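Local coordinates for DNA-damage inducible protein DDI1-like protein (Leishmania major, PDB 5YQ8) that probably acts as an aspartic endopeptidase of the DDI1 family, represented here by its retroviral protease-like domain, at residues M30-R33 against T34-C38; P68-A72 against G73-P77; G39-R42 against L43-V46. One frame throughout, in Å; residues are numbered along the deposited sequence.

Contact 1. Residues M30-R33 against T34-C38; sequences MNKR and TAERC
Thr34 meets the Asn31 side chain through its hydroxyl: OG1 donates to Asn31 OD1 at 2.5 Å, in the carbonyl plane and on a lone pair. Asn31 OD1 also accepts from Thr34 N at 3.1 Å, but this donor stands above the carbonyl plane, away from the lone pairs. Two donors of one residue therefore grip OD1, the capping bond expected of an N-cap residue, here at the start of helix 32-37. A chi1 of 56°, with CG between the backbone N and the carbonyl carbon, turns the amide toward the first helical turn, and ND2 is held by Gln86 O and Asp89 OD1. Next to the cap the packing is tight and apolar. The Met30 chain is extended through chi2, bringing SD to 3.6 Å from Ala35 CB; the bend at chi3 (-69°) then turns CE to 4.0 Å from Thr34 CG2. The outer side is looser: Lys32 runs past Glu36 with CG 3.4 Å from Glu36 OE1, yet Lys32 NZ stays 4.5 Å from Glu36 OE2, beyond salt-bridge range. The backbone is bonded here, Glu36 N donating to Lys32 O at 2.9 Å. Strand 29-31 pairs with strand 74-83 through backbone bonds of Met30 to Tyr81 and Ile83, while the helix packs on strand 15-21, Thr34 and Arg37 resting on Val17 and Arg37 NH1 reaching Leu16 O.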
# COMPACT_ATOMS: atom_id res chain seq x y z
N MET A 30 6.35 -11.69 -7.46
CA MET A 30 7.14 -12.63 -6.72
C MET A 30 8.54 -12.67 -7.29
O MET A 30 8.70 -12.68 -8.53
CB MET A 30 6.50 -14.02 -6.85
CG MET A 30 7.38 -15.15 -6.40
SD MET A 30 6.48 -16.72 -6.45
CE MET A 30 5.29 -16.55 -5.16
N ASN A 31 9.55 -12.78 -6.43
CA ASN A 31 10.93 -12.81 -6.96
C ASN A 31 11.25 -14.17 -7.53
O ASN A 31 10.57 -15.13 -7.22
CB ASN A 31 11.98 -12.30 -5.95
CG ASN A 31 11.95 -13.04 -4.66
OD1 ASN A 31 11.21 -14.03 -4.54
ND2 ASN A 31 12.68 -12.55 -3.65
N LYS A 32 12.22 -14.24 -8.42
CA LYS A 32 12.62 -15.50 -9.07
C LYS A 32 13.01 -16.57 -8.06
O LYS A 32 12.66 -17.75 -8.23
CB LYS A 32 13.79 -15.29 -10.03
CG LYS A 32 14.26 -16.58 -10.71
CD LYS A 32 15.20 -16.33 -11.88
CE LYS A 32 15.73 -17.63 -12.47
NZ LYS A 32 16.34 -17.34 -13.83
N ARG A 33 13.67 -16.13 -6.99
CA ARG A 33 14.23 -17.01 -6.00
C ARG A 33 13.12 -17.73 -5.32
O ARG A 33 13.28 -18.93 -5.03
CB ARG A 33 15.07 -16.22 -4.96
CG ARG A 33 15.75 -17.11 -3.90
CD ARG A 33 16.77 -16.32 -3.06
NE ARG A 33 16.39 -14.90 -3.03
CZ ARG A 33 15.59 -14.32 -2.13
NH1 ARG A 33 15.10 -15.03 -1.11
NH2 ARG A 33 15.31 -13.00 -2.23
N THR A 34 12.02 -17.02 -5.04
CA THR A 34 10.89 -17.62 -4.30
C THR A 34 10.16 -18.67 -5.13
O THR A 34 9.89 -19.80 -4.67
CB THR A 34 9.93 -16.57 -3.84
OG1 THR A 34 10.61 -15.82 -2.84
CG2 THR A 34 8.67 -17.22 -3.17
N ALA A 35 9.84 -18.31 -6.36
CA ALA A 35 9.15 -19.23 -7.25
C ALA A 35 10.04 -20.44 -7.51
O ALA A 35 9.55 -21.55 -7.58
CB ALA A 35 8.76 -18.52 -8.52
N GLU A 36 11.33 -20.23 -7.68
CA GLU A 36 12.27 -21.35 -7.70
C GLU A 36 12.20 -22.14 -6.38
O GLU A 36 12.19 -23.39 -6.33
CB GLU A 36 13.71 -20.88 -7.97
CG GLU A 36 14.04 -20.64 -9.47
CD GLU A 36 15.43 -20.01 -9.72
OE1 GLU A 36 15.81 -19.05 -9.02
OE2 GLU A 36 16.14 -20.48 -10.63
N ARG A 37 12.13 -21.43 -5.28
CA ARG A 37 12.06 -22.10 -3.97
C ARG A 37 10.74 -22.84 -3.74
O ARG A 37 10.69 -23.76 -2.96
CB ARG A 37 12.37 -21.08 -2.88
CG ARG A 37 12.37 -21.58 -1.44
CD ARG A 37 13.02 -20.50 -0.57
NE ARG A 37 12.34 -19.20 -0.65
CZ ARG A 37 11.23 -18.87 0.02
NH1 ARG A 37 10.65 -19.67 0.92
NH2 ARG A 37 10.73 -17.69 -0.17
N CYS A 38 9.70 -22.42 -4.44
CA CYS A 38 8.38 -22.99 -4.37
C CYS A 38 8.10 -23.93 -5.57
O CYS A 38 7.01 -24.47 -5.69
CB CYS A 38 7.33 -21.84 -4.33
SG CYS A 38 7.36 -20.89 -2.77

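Contact 2. Residues P68-A72 against G73-P77; sequences PVNLA and GMYIP
Met74 O is approached by two groups of the partner strand: Leu71 N donates to it at 2.8 Å, and Asn70 CA adds a CA-H...O contact of 3.3 Å. In the neighbouring hydrogen-bonded pair, Ile76 N gives to Val69 O at 2.8 Å and Val69 N to Ile76 O. Asn70 and Tyr75 form the non-hydrogen-bonded pair in between, and their side chains meet on the face they share with Pro68. Asn70 ND2 lies over one face of the Tyr75 ring, 3.5 Å from Tyr75 CE1, with amide and ring planes 78° apart; Pro68 CB comes in at the ring edge, 4.0 Å from Tyr75 CD2. This register defines a beta hairpin closed by a type I' turn from Leu71 to Met74, in which Ala72 and Gly73 both have positive phi. In topology the hairpin probably corresponds to the cantilever of retropepsins. One water links Asn70 ND2 to Gly73 O; another accepts from Gly73 N, although its separation from Asn70 OD1 is doubtfully short. On the other face Ile76 reaches back across the strands, its chi2 of 140° lying well away from a staggered value, and sets CD1 3.6 Å from Leu71 CB and, more tightly, 3.1 Å from Leu71 O. Leu71 also packs on Leu111 and Ile113 of strand 110-113, and Met74 joins it on Ile113.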
# COMPACT_ATOMS: atom_id res chain seq x y z
N PRO A 68 -1.88 -22.04 -6.50
CA PRO A 68 -2.49 -22.03 -5.16
C PRO A 68 -1.57 -21.52 -4.03
O PRO A 68 -0.42 -21.87 -3.93
CB PRO A 68 -2.89 -23.50 -4.94
CG PRO A 68 -2.70 -24.14 -6.29
CD PRO A 68 -1.62 -23.40 -6.97
N VAL A 69 -2.12 -20.62 -3.23
CA VAL A 69 -1.47 -20.05 -2.06
C VAL A 69 -2.37 -20.20 -0.85
O VAL A 69 -3.53 -19.77 -0.86
CB VAL A 69 -1.22 -18.58 -2.33
CG1 VAL A 69 -0.43 -17.96 -1.22
CG2 VAL A 69 -0.46 -18.38 -3.61
N ASN A 70 -1.83 -20.80 0.21
CA ASN A 70 -2.58 -21.12 1.39
C ASN A 70 -2.51 -19.95 2.33
O ASN A 70 -1.57 -19.79 3.15
CB ASN A 70 -2.08 -22.41 2.05
CG ASN A 70 -2.79 -22.71 3.35
OD1 ASN A 70 -2.51 -22.05 4.38
ND2 ASN A 70 -3.81 -23.59 3.31
N LEU A 71 -3.51 -19.08 2.23
CA LEU A 71 -3.54 -17.83 2.99
C LEU A 71 -4.78 -17.89 3.85
O LEU A 71 -5.90 -18.22 3.36
CB LEU A 71 -3.50 -16.64 2.03
CG LEU A 71 -3.48 -15.28 2.73
CD1 LEU A 71 -2.37 -15.16 3.76
CD2 LEU A 71 -3.33 -14.15 1.74
N ALA A 72 -4.59 -17.61 5.13
CA ALA A 72 -5.67 -17.66 6.14
C ALA A 72 -6.21 -19.03 6.29
O ALA A 72 -7.43 -19.15 6.52
CB ALA A 72 -6.80 -16.64 5.85
N GLY A 73 -5.34 -20.04 6.16
CA GLY A 73 -5.80 -21.43 6.10
C GLY A 73 -6.73 -21.83 4.93
O GLY A 73 -7.34 -22.91 4.94
N MET A 74 -6.85 -20.99 3.92
CA MET A 74 -7.66 -21.30 2.76
C MET A 74 -6.76 -21.35 1.58
O MET A 74 -5.79 -20.60 1.50
CB MET A 74 -8.71 -20.24 2.52
CG MET A 74 -9.77 -20.09 3.58
SD MET A 74 -10.90 -18.76 3.10
CE MET A 74 -9.83 -17.37 3.14
N TYR A 75 -7.03 -22.27 0.67
CA TYR A 75 -6.37 -22.23 -0.68
C TYR A 75 -6.92 -21.14 -1.55
O TYR A 75 -8.07 -21.19 -1.87
CB TYR A 75 -6.47 -23.61 -1.38
CG TYR A 75 -5.46 -24.55 -0.79
CD1 TYR A 75 -5.72 -25.22 0.41
CD2 TYR A 75 -4.20 -24.71 -1.36
CE1 TYR A 75 -4.80 -26.06 1.00
CE2 TYR A 75 -3.24 -25.54 -0.76
CZ TYR A 75 -3.57 -26.22 0.41
OH TYR A 75 -2.63 -27.04 1.03
N ILE A 76 -6.10 -20.16 -1.91
CA ILE A 76 -6.51 -18.98 -2.66
C ILE A 76 -5.71 -18.86 -3.98
O ILE A 76 -4.49 -18.85 -3.97
CB ILE A 76 -6.28 -17.72 -1.82
CG1 ILE A 76 -7.30 -17.72 -0.74
CG2 ILE A 76 -6.45 -16.44 -2.65
CD1 ILE A 76 -6.72 -17.26 0.55
N PRO A 77 -6.39 -18.75 -5.12
CA PRO A 77 -5.68 -18.71 -6.37
C PRO A 77 -5.10 -17.33 -6.59
O PRO A 77 -5.87 -16.35 -6.65
CB PRO A 77 -6.77 -19.03 -7.41
CG PRO A 77 -8.03 -18.61 -6.77
CD PRO A 77 -7.84 -18.77 -5.32
O HOH W 1 -2.48 -20.34 6.07
O HOH W 2 -5.87 -25.46 4.99

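Contact 3. Residues G39-R42 against L43-V46; sequences GLMR and LVDV
Two successive four-residue turns carry residues 40-44: Val44 N donates to Met41 O at 3.0 Å with an N-H...O angle of 153°, and Leu43 N makes a weak bond to Leu40 O at 3.2 Å. Gly39, with its positive phi, completes a Schellman motif as the chain leaves helix 32-37, which delivers it into these turns. Met41 and Val44 then lie side by side and point the same way. A chi2 of -73° and an unstaggered chi3 of 101° curl the Met41 chain back, and its terminal CE meets Val44 CG2 at 3.6 Å. That Val44 methyl also presses on the backbone, 3.2 Å from Leu40 O. Leu40 and Leu43 touch more lightly through one methyl each, Leu40 CD2 and Leu43 CD1 being 4.2 Å apart. The second methyl of Leu43 serves another neighbour: CD2 sits over one face of the Arg42 guanidinium, offset toward its rim and 3.8 Å from Arg42 NH1. Inward, Leu40 packs on Ile64 and Thr67 of strand 62-71, while Met41 and Val44 both reach Val82 of strand 74-83. The contact thus divides its labour by chemistry: the turns carry one good and one weak backbone bond, whereas the side chains add dispersion contacts without a hydrogen bond or salt bridge between them, and the Leu43 methyl over the flat face of Arg42 leaves the in-plane N-H directions uncovered by Leu43.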
# COMPACT_ATOMS: atom_id res chain seq x y z
N GLY A 39 9.08 -24.10 -6.45
CA GLY A 39 8.92 -25.01 -7.57
C GLY A 39 7.94 -24.51 -8.65
O GLY A 39 7.23 -25.31 -9.21
N LEU A 40 7.92 -23.21 -8.93
CA LEU A 40 6.94 -22.56 -9.78
C LEU A 40 7.49 -22.09 -11.13
O LEU A 40 6.77 -21.44 -11.89
CB LEU A 40 6.39 -21.32 -9.05
CG LEU A 40 5.76 -21.52 -7.70
CD1 LEU A 40 5.30 -20.19 -7.17
CD2 LEU A 40 4.58 -22.49 -7.84
N MET A 41 8.72 -22.42 -11.46
CA MET A 41 9.30 -22.00 -12.75
C MET A 41 8.64 -22.66 -13.92
O MET A 41 8.46 -22.02 -14.97
CB MET A 41 10.77 -22.31 -12.79
CG MET A 41 11.56 -21.50 -11.77
SD MET A 41 11.66 -19.83 -12.33
CE MET A 41 10.43 -18.97 -11.39
N ARG A 42 8.26 -23.93 -13.75
CA ARG A 42 7.57 -24.64 -14.81
C ARG A 42 6.21 -23.97 -15.17
O ARG A 42 5.71 -24.12 -16.28
CB ARG A 42 7.36 -26.09 -14.38
CG ARG A 42 6.99 -26.98 -15.53
CD ARG A 42 5.52 -27.31 -15.62
NE ARG A 42 4.92 -27.82 -14.40
CZ ARG A 42 3.60 -27.96 -14.27
NH1 ARG A 42 2.79 -27.61 -15.29
NH2 ARG A 42 3.07 -28.45 -13.13
N LEU A 43 5.62 -23.30 -14.20
CA LEU A 43 4.36 -22.56 -14.37
C LEU A 43 4.55 -21.16 -14.94
O LEU A 43 3.55 -20.52 -15.30
CB LEU A 43 3.64 -22.48 -13.02
CG LEU A 43 3.05 -23.77 -12.45
CD1 LEU A 43 2.28 -23.48 -11.17
CD2 LEU A 43 2.11 -24.38 -13.49
N VAL A 44 5.79 -20.66 -15.00
CA VAL A 44 6.03 -19.32 -15.45
C VAL A 44 5.86 -19.25 -16.96
O VAL A 44 6.66 -19.84 -17.69
CB VAL A 44 7.41 -18.80 -15.01
CG1 VAL A 44 7.69 -17.41 -15.62
CG2 VAL A 44 7.45 -18.76 -13.48
N ASP A 45 4.82 -18.53 -17.41
CA ASP A 45 4.61 -18.33 -18.82
C ASP A 45 5.57 -17.25 -19.26
O ASP A 45 5.52 -16.16 -18.74
CB ASP A 45 3.15 -17.95 -19.11
CG ASP A 45 2.91 -17.56 -20.58
OD1 ASP A 45 3.86 -17.63 -21.40
OD2 ASP A 45 1.77 -17.13 -20.90
N VAL A 46 6.39 -17.52 -20.26
CA VAL A 46 7.50 -16.60 -20.60
C VAL A 46 7.16 -15.82 -21.86
O VAL A 46 8.04 -15.36 -22.53
CB VAL A 46 8.84 -17.35 -20.85
CG1 VAL A 46 9.45 -17.86 -19.57
CG2 VAL A 46 8.60 -18.53 -21.78

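The chain runs through contact 1, contact 3 and contact 2 in that order, all within the aspartyl protease domain. Contacts 1 and 3 adjoin, their centres about 10 Å apart: Ala35 O and Leu40 N are 2.7 Å apart, a probable hydrogen bond, and Ala35 CB packs on Met41 CE at 3.4 Å. Contact 2 lies about 17 Å from contact 1 and 19 Å from contact 3, centre to centre, and touches neither. The mixed sheet still connects them, because strand 29-31 neighbours strand 74-83 and the loop of contact 3 packs on strands 62-71 and 74-83. Helix, loop and hairpin are thus tied to one framework, away from Asp22, the probable catalytic aspartate.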